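Local coordinates for 3-dehydroquinate dehydratase (Clostridium difficile, PDB 4H3D), which catalyses the cis-dehydration of 3-dehydroquinate to 3-dehydroshikimate, the third step of the chorismate pathway, through an imine formed with an active-site lysine, at residues Ile49-Val53 with Asp54-Asn58; Asp99-Thr102 with Thr103-Glu107. All coordinates share one frame; numbering follows the deposited sequence.

Both interactions are local, made by side chains a few residues apart, and they sit in successive units of one TIM barrel with centres about 14 Å apart. Interaction 1 is buried where strand 48-52 runs into its loop at the substrate-binding end; its polar chemistry includes a bidentate arginine-aspartate salt bridge, with aromatic rings packed close by. Interaction 2 lies one layer out, on helix 98-110, which follows strand 81-84; regular backbone bonds carry it, and its side chains divide between buried faces and the surface. Strand 81-84 and the residue after it are common ground: Val-53 of interaction 1 and Leu-104 of interaction 2 both touch Phe-83 and Phe-85.

Interaction 1: Ile49-Val53 with Asp54-Asn58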
loop_
_atom_site.group_PDB
_atom_site.type_symbol
_atom_site.label_atom_id
_atom_site.label_comp_id
_atom_site.label_asym_id
_atom_site.label_seq_id
_atom_site.Cartn_x
_atom_site.Cartn_y
_atom_site.Cartn_z
ATOM N N ILE B 49 12.414 -15.350 11.303
ATOM C CA ILE B 49 13.742 -14.804 11.162
ATOM C C ILE B 49 14.445 -15.580 10.040
ATOM O O ILE B 49 14.357 -16.797 9.988
ATOM C CB ILE B 49 14.549 -14.920 12.459
ATOM C CG1 ILE B 49 13.976 -13.968 13.513
ATOM C CG2 ILE B 49 16.015 -14.597 12.198
ATOM C CD1 ILE B 49 14.631 -14.077 14.911
ATOM N N GLU B 50 15.083 -14.852 9.124
ATOM C CA GLU B 50 15.831 -15.455 8.028
ATOM C C GLU B 50 17.305 -15.255 8.275
ATOM O O GLU B 50 17.739 -14.145 8.522
ATOM C CB GLU B 50 15.468 -14.794 6.682
ATOM C CG GLU B 50 16.353 -15.255 5.496
ATOM C CD GLU B 50 16.014 -14.544 4.170
ATOM O OE1 GLU B 50 15.891 -13.299 4.169
ATOM O OE2 GLU B 50 15.878 -15.239 3.139
ATOM N N TRP B 51 18.083 -16.326 8.233
ATOM C CA TRP B 51 19.526 -16.186 8.307
ATOM C C TRP B 51 20.078 -16.230 6.895
ATOM O O TRP B 51 20.018 -17.275 6.217
ATOM C CB TRP B 51 20.172 -17.255 9.193
ATOM C CG TRP B 51 21.660 -17.119 9.288
ATOM C CD1 TRP B 51 22.391 -15.972 9.126
ATOM C CD2 TRP B 51 22.612 -18.145 9.651
ATOM N NE1 TRP B 51 23.735 -16.231 9.312
ATOM C CE2 TRP B 51 23.894 -17.548 9.652
ATOM C CE3 TRP B 51 22.504 -19.496 9.968
ATOM C CZ2 TRP B 51 25.046 -18.260 9.942
ATOM C CZ3 TRP B 51 23.661 -20.200 10.258
ATOM C CH2 TRP B 51 24.911 -19.581 10.236
ATOM N N ARG B 52 20.580 -15.070 6.435
ATOM C CA ARG B 52 21.211 -14.932 5.130
ATOM C C ARG B 52 22.648 -15.317 5.330
ATOM O O ARG B 52 23.505 -14.467 5.524
ATOM C CB ARG B 52 21.116 -13.493 4.602
ATOM C CG ARG B 52 19.788 -13.150 3.922
ATOM C CD ARG B 52 19.709 -13.784 2.563
ATOM N NE ARG B 52 20.848 -13.365 1.732
ATOM C CZ ARG B 52 20.868 -12.267 0.978
ATOM N NH1 ARG B 52 19.804 -11.469 0.929
ATOM N NH2 ARG B 52 21.955 -11.966 0.263
ATOM N N VAL B 53 22.888 -16.624 5.257
ATOM C CA VAL B 53 24.183 -17.221 5.549
ATOM C C VAL B 53 25.267 -16.876 4.517
ATOM O O VAL B 53 26.454 -16.973 4.815
ATOM C CB VAL B 53 24.027 -18.750 5.708
ATOM C CG1 VAL B 53 23.793 -19.412 4.356
ATOM C CG2 VAL B 53 25.240 -19.365 6.416
ATOM N N ASP B 54 24.874 -16.465 3.315
ATOM C CA ASP B 54 25.878 -16.044 2.304
ATOM C C ASP B 54 26.699 -14.823 2.770
ATOM O O ASP B 54 27.755 -14.575 2.227
ATOM C CB ASP B 54 25.249 -15.773 0.944
ATOM C CG ASP B 54 24.111 -14.794 1.014
ATOM O OD1 ASP B 54 23.037 -15.155 1.571
ATOM O OD2 ASP B 54 24.271 -13.681 0.483
ATOM N N PHE B 55 26.219 -14.068 3.772
ATOM C CA PHE B 55 27.025 -12.952 4.364
ATOM C C PHE B 55 28.062 -13.472 5.377
ATOM O O PHE B 55 29.062 -12.807 5.667
ATOM C CB PHE B 55 26.154 -11.925 5.107
ATOM C CG PHE B 55 25.363 -10.988 4.210
ATOM C CD1 PHE B 55 25.910 -9.762 3.797
ATOM C CD2 PHE B 55 24.064 -11.289 3.843
ATOM C CE1 PHE B 55 25.182 -8.888 2.998
ATOM C CE2 PHE B 55 23.321 -10.411 3.035
ATOM C CZ PHE B 55 23.878 -9.212 2.619
ATOM N N PHE B 56 27.811 -14.643 5.938
ATOM C CA PHE B 56 28.712 -15.222 6.945
ATOM C C PHE B 56 30.081 -15.543 6.311
ATOM O O PHE B 56 30.162 -16.352 5.382
ATOM C CB PHE B 56 28.057 -16.457 7.547
ATOM C CG PHE B 56 28.865 -17.129 8.612
ATOM C CD1 PHE B 56 29.349 -16.410 9.707
ATOM C CD2 PHE B 56 29.100 -18.502 8.554
ATOM C CE1 PHE B 56 30.092 -17.043 10.705
ATOM C CE2 PHE B 56 29.858 -19.145 9.562
ATOM C CZ PHE B 56 30.337 -18.411 10.634
ATOM N N GLU B 57 31.147 -14.915 6.814
ATOM C CA GLU B 57 32.496 -15.086 6.210
ATOM C C GLU B 57 33.017 -16.518 6.189
ATOM O O GLU B 57 33.757 -16.887 5.279
ATOM C CB GLU B 57 33.537 -14.149 6.854
ATOM C CG GLU B 57 33.267 -12.686 6.561
ATOM C CD GLU B 57 34.373 -11.754 7.012
ATOM O OE1 GLU B 57 34.298 -10.561 6.657
ATOM O OE2 GLU B 57 35.306 -12.203 7.712
ATOM N N ASN B 58 32.643 -17.327 7.177
ATOM C CA ASN B 58 33.095 -18.723 7.201
ATOM C C ASN B 58 32.068 -19.716 6.659
ATOM O O ASN B 58 32.099 -20.888 7.023
ATOM C CB ASN B 58 33.519 -19.097 8.633
ATOM C CG ASN B 58 34.713 -18.294 9.107
ATOM O OD1 ASN B 58 35.572 -17.920 8.315
ATOM N ND2 ASN B 58 34.769 -18.019 10.404
#
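Arg-52 holds both carboxylate oxygens of Asp-54: NE of Arg-52 donates to Asp-54 OD1 at 2.8 Å, and NH2 of Arg-52 to Asp-54 OD2 at 2.9 Å. In this side-on salt bridge each oxygen offers its syn lone pair, the guanidinium and carboxylate planes are 11° apart, and both bonds are nearly straight. Bends at chi2 and chi3 fold Arg-52 back to present this edge, while Asp-54 CG, between its backbone N and carbonyl carbon (chi1 54°), turns the carboxylate toward Arg-52. OD1 also accepts from Arg-86 N and OD2 from Glu-93 N; two donors on each oxygen should fix the carboxylate's rotation. Over one guanidinium face comes CE2 of Phe-55, 3.5 Å from NH2 of Arg-52, the planes inclined at 42°. The backbone turns here: Phe-55 N donates to Arg-52 O, and Phe-56 N to Val-53 O at 2.9 Å. Phe-56 meets the Trp-51 ring obliquely, and Val-53 CG2 lies over a face of that indole, apolar groups suiting a buried setting. Salt bridge and turn are consistent with holding Arg-52, part of the 3-dehydroquinate site with Glu-50 and Trp-51, at the C-terminal end of a barrel strand, where TIM barrels place active sites.

Interaction 2: Asp99-Thr102 with Thr103-Glu107; sequences DYYT and TLNKE
Asp-99 O takes two bonds from a single residue, Thr-103: its backbone N donates at 3.0 Å and its hydroxyl OG1, also at 3.0 Å from Asp-99 O, comes in from the opposite face of the carbonyl plane. With chi1 at -60°, the Thr-103 hydroxyl stands beside its own backbone N and so can turn back to the carbonyl one helical turn earlier, a common way for threonine to satisfy its hydroxyl within a helix. The regular i to i+4 pattern continues with Leu-104 N to Tyr-100 O at 2.7 Å, Asn-105 N to Tyr-101 O and Lys-106 N to Thr-102 O.

Asn-105 adds a weak bond from ND2 to Tyr-101 O, 3.1 Å long. The same ND2 lies 3.6 Å above the plane of the Tyr-101 ring, over its centre, and the amide stands steeply to the ring at 73°. The amide nitrogen thus meets both the carbonyl and the aromatic face of one residue, a polar group accommodated in a buried place.

The remaining side-chain contacts are apolar. Leu-104 CB sits over the rim of one face of the Tyr-100 ring, 4.2 Å from CE2 of Tyr-100. The Thr-102 and Lys-106 side chains lie side by side, CG2 of Thr-102 3.8 Å from CD of Lys-106, so the lysine's long aliphatic chain packs on the threonine methyl. Farther out, Tyr-100 OH bonds to Val-59 O, Tyr-101 OH to Glu-120 N, and the lysine amine reaches Glu-130 in a salt bridge.

Leu-104, suitably apolar, and Asn-105 rest on Phe-83 of strand 81-84, Thr-102 and Asn-105 pack on helix 125-137, and Tyr-100 and Leu-104 touch Ile-62 of helix 62-76, which places helix 98-110 between two helices of the barrel's outer layer in the beta-alpha-beta unit from strand 81-84 to strand 116-120.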
loop_
_atom_site.group_PDB
_atom_site.type_symbol
_atom_site.label_atom_id
_atom_site.label_comp_id
_atom_site.label_asym_id
_atom_site.label_seq_id
_atom_site.Cartn_x
_atom_site.Cartn_y
_atom_site.Cartn_z
ATOM N N ASP B 99 28.006 -28.176 -5.827
ATOM C CA ASP B 99 28.080 -29.291 -4.896
ATOM C C ASP B 99 28.027 -28.804 -3.451
ATOM O O ASP B 99 27.355 -29.418 -2.625
ATOM C CB ASP B 99 29.343 -30.127 -5.132
ATOM C CG ASP B 99 29.243 -31.002 -6.377
ATOM O OD1 ASP B 99 28.116 -31.264 -6.855
ATOM O OD2 ASP B 99 30.289 -31.433 -6.868
ATOM N N TYR B 100 28.719 -27.704 -3.140
ATOM C CA TYR B 100 28.690 -27.205 -1.767
ATOM C C TYR B 100 27.322 -26.608 -1.434
ATOM O O TYR B 100 26.867 -26.713 -0.315
ATOM C CB TYR B 100 29.805 -26.196 -1.459
ATOM C CG TYR B 100 29.825 -25.845 0.023
ATOM C CD1 TYR B 100 30.134 -26.817 0.977
ATOM C CD2 TYR B 100 29.510 -24.568 0.469
ATOM C CE1 TYR B 100 30.127 -26.523 2.333
ATOM C CE2 TYR B 100 29.506 -24.262 1.823
ATOM C CZ TYR B 100 29.821 -25.252 2.751
ATOM O OH TYR B 100 29.825 -24.956 4.094
ATOM N N TYR B 101 26.668 -25.992 -2.415
ATOM C CA TYR B 101 25.343 -25.417 -2.187
ATOM C C TYR B 101 24.393 -26.516 -1.732
ATOM O O TYR B 101 23.632 -26.336 -0.789
ATOM C CB TYR B 101 24.829 -24.757 -3.466
ATOM C CG TYR B 101 23.451 -24.163 -3.390
ATOM C CD1 TYR B 101 23.252 -22.857 -2.973
ATOM C CD2 TYR B 101 22.338 -24.897 -3.790
ATOM C CE1 TYR B 101 21.964 -22.304 -2.927
ATOM C CE2 TYR B 101 21.068 -24.362 -3.751
ATOM C CZ TYR B 101 20.885 -23.062 -3.316
ATOM O OH TYR B 101 19.613 -22.536 -3.291
ATOM N N THR B 102 24.454 -27.648 -2.427
ATOM C CA THR B 102 23.633 -28.813 -2.124
ATOM C C THR B 102 23.976 -29.377 -0.744
ATOM O O THR B 102 23.090 -29.576 0.081
ATOM C CB THR B 102 23.821 -29.893 -3.202
ATOM O OG1 THR B 102 23.480 -29.333 -4.483
ATOM C CG2 THR B 102 22.949 -31.116 -2.925
ATOM N N THR B 103 25.258 -29.592 -0.496
ATOM C CA THR B 103 25.737 -30.119 0.790
ATOM C C THR B 103 25.358 -29.212 1.953
ATOM O O THR B 103 24.866 -29.685 2.979
ATOM C CB THR B 103 27.277 -30.302 0.784
ATOM O OG1 THR B 103 27.639 -31.209 -0.255
ATOM C CG2 THR B 103 27.768 -30.857 2.130
ATOM N N LEU B 104 25.601 -27.914 1.808
ATOM C CA LEU B 104 25.256 -26.959 2.866
ATOM C C LEU B 104 23.775 -27.064 3.247
ATOM O O LEU B 104 23.428 -27.234 4.419
ATOM C CB LEU B 104 25.572 -25.540 2.416
ATOM C CG LEU B 104 25.247 -24.386 3.364
ATOM C CD1 LEU B 104 26.024 -24.494 4.685
ATOM C CD2 LEU B 104 25.545 -23.077 2.675
ATOM N N ASN B 105 22.892 -26.956 2.259
ATOM C CA ASN B 105 21.469 -27.029 2.549
ATOM C C ASN B 105 21.014 -28.365 3.138
ATOM O O ASN B 105 20.145 -28.401 4.007
ATOM C CB ASN B 105 20.668 -26.687 1.316
ATOM C CG ASN B 105 20.596 -25.206 1.081
ATOM O OD1 ASN B 105 20.070 -24.468 1.910
ATOM N ND2 ASN B 105 21.118 -24.755 -0.059
ATOM N N LYS B 106 21.584 -29.458 2.654
ATOM C CA LYS B 106 21.228 -30.769 3.169
ATOM C C LYS B 106 21.713 -30.936 4.598
ATOM O O LYS B 106 20.970 -31.362 5.461
ATOM C CB LYS B 106 21.797 -31.863 2.268
ATOM C CG LYS B 106 21.098 -31.933 0.912
ATOM C CD LYS B 106 21.620 -33.085 0.056
ATOM C CE LYS B 106 21.204 -34.445 0.572
ATOM N NZ LYS B 106 21.947 -35.543 -0.143
ATOM N N GLU B 107 22.963 -30.576 4.848
ATOM C CA GLU B 107 23.530 -30.722 6.176
ATOM C C GLU B 107 22.810 -29.875 7.195
ATOM O O GLU B 107 22.594 -30.314 8.331
ATOM C CB GLU B 107 25.020 -30.361 6.172
ATOM C CG GLU B 107 25.891 -31.428 5.586
ATOM C CD GLU B 107 26.018 -32.627 6.504
ATOM O OE1 GLU B 107 26.105 -32.435 7.745
ATOM O OE2 GLU B 107 26.038 -33.760 5.984
#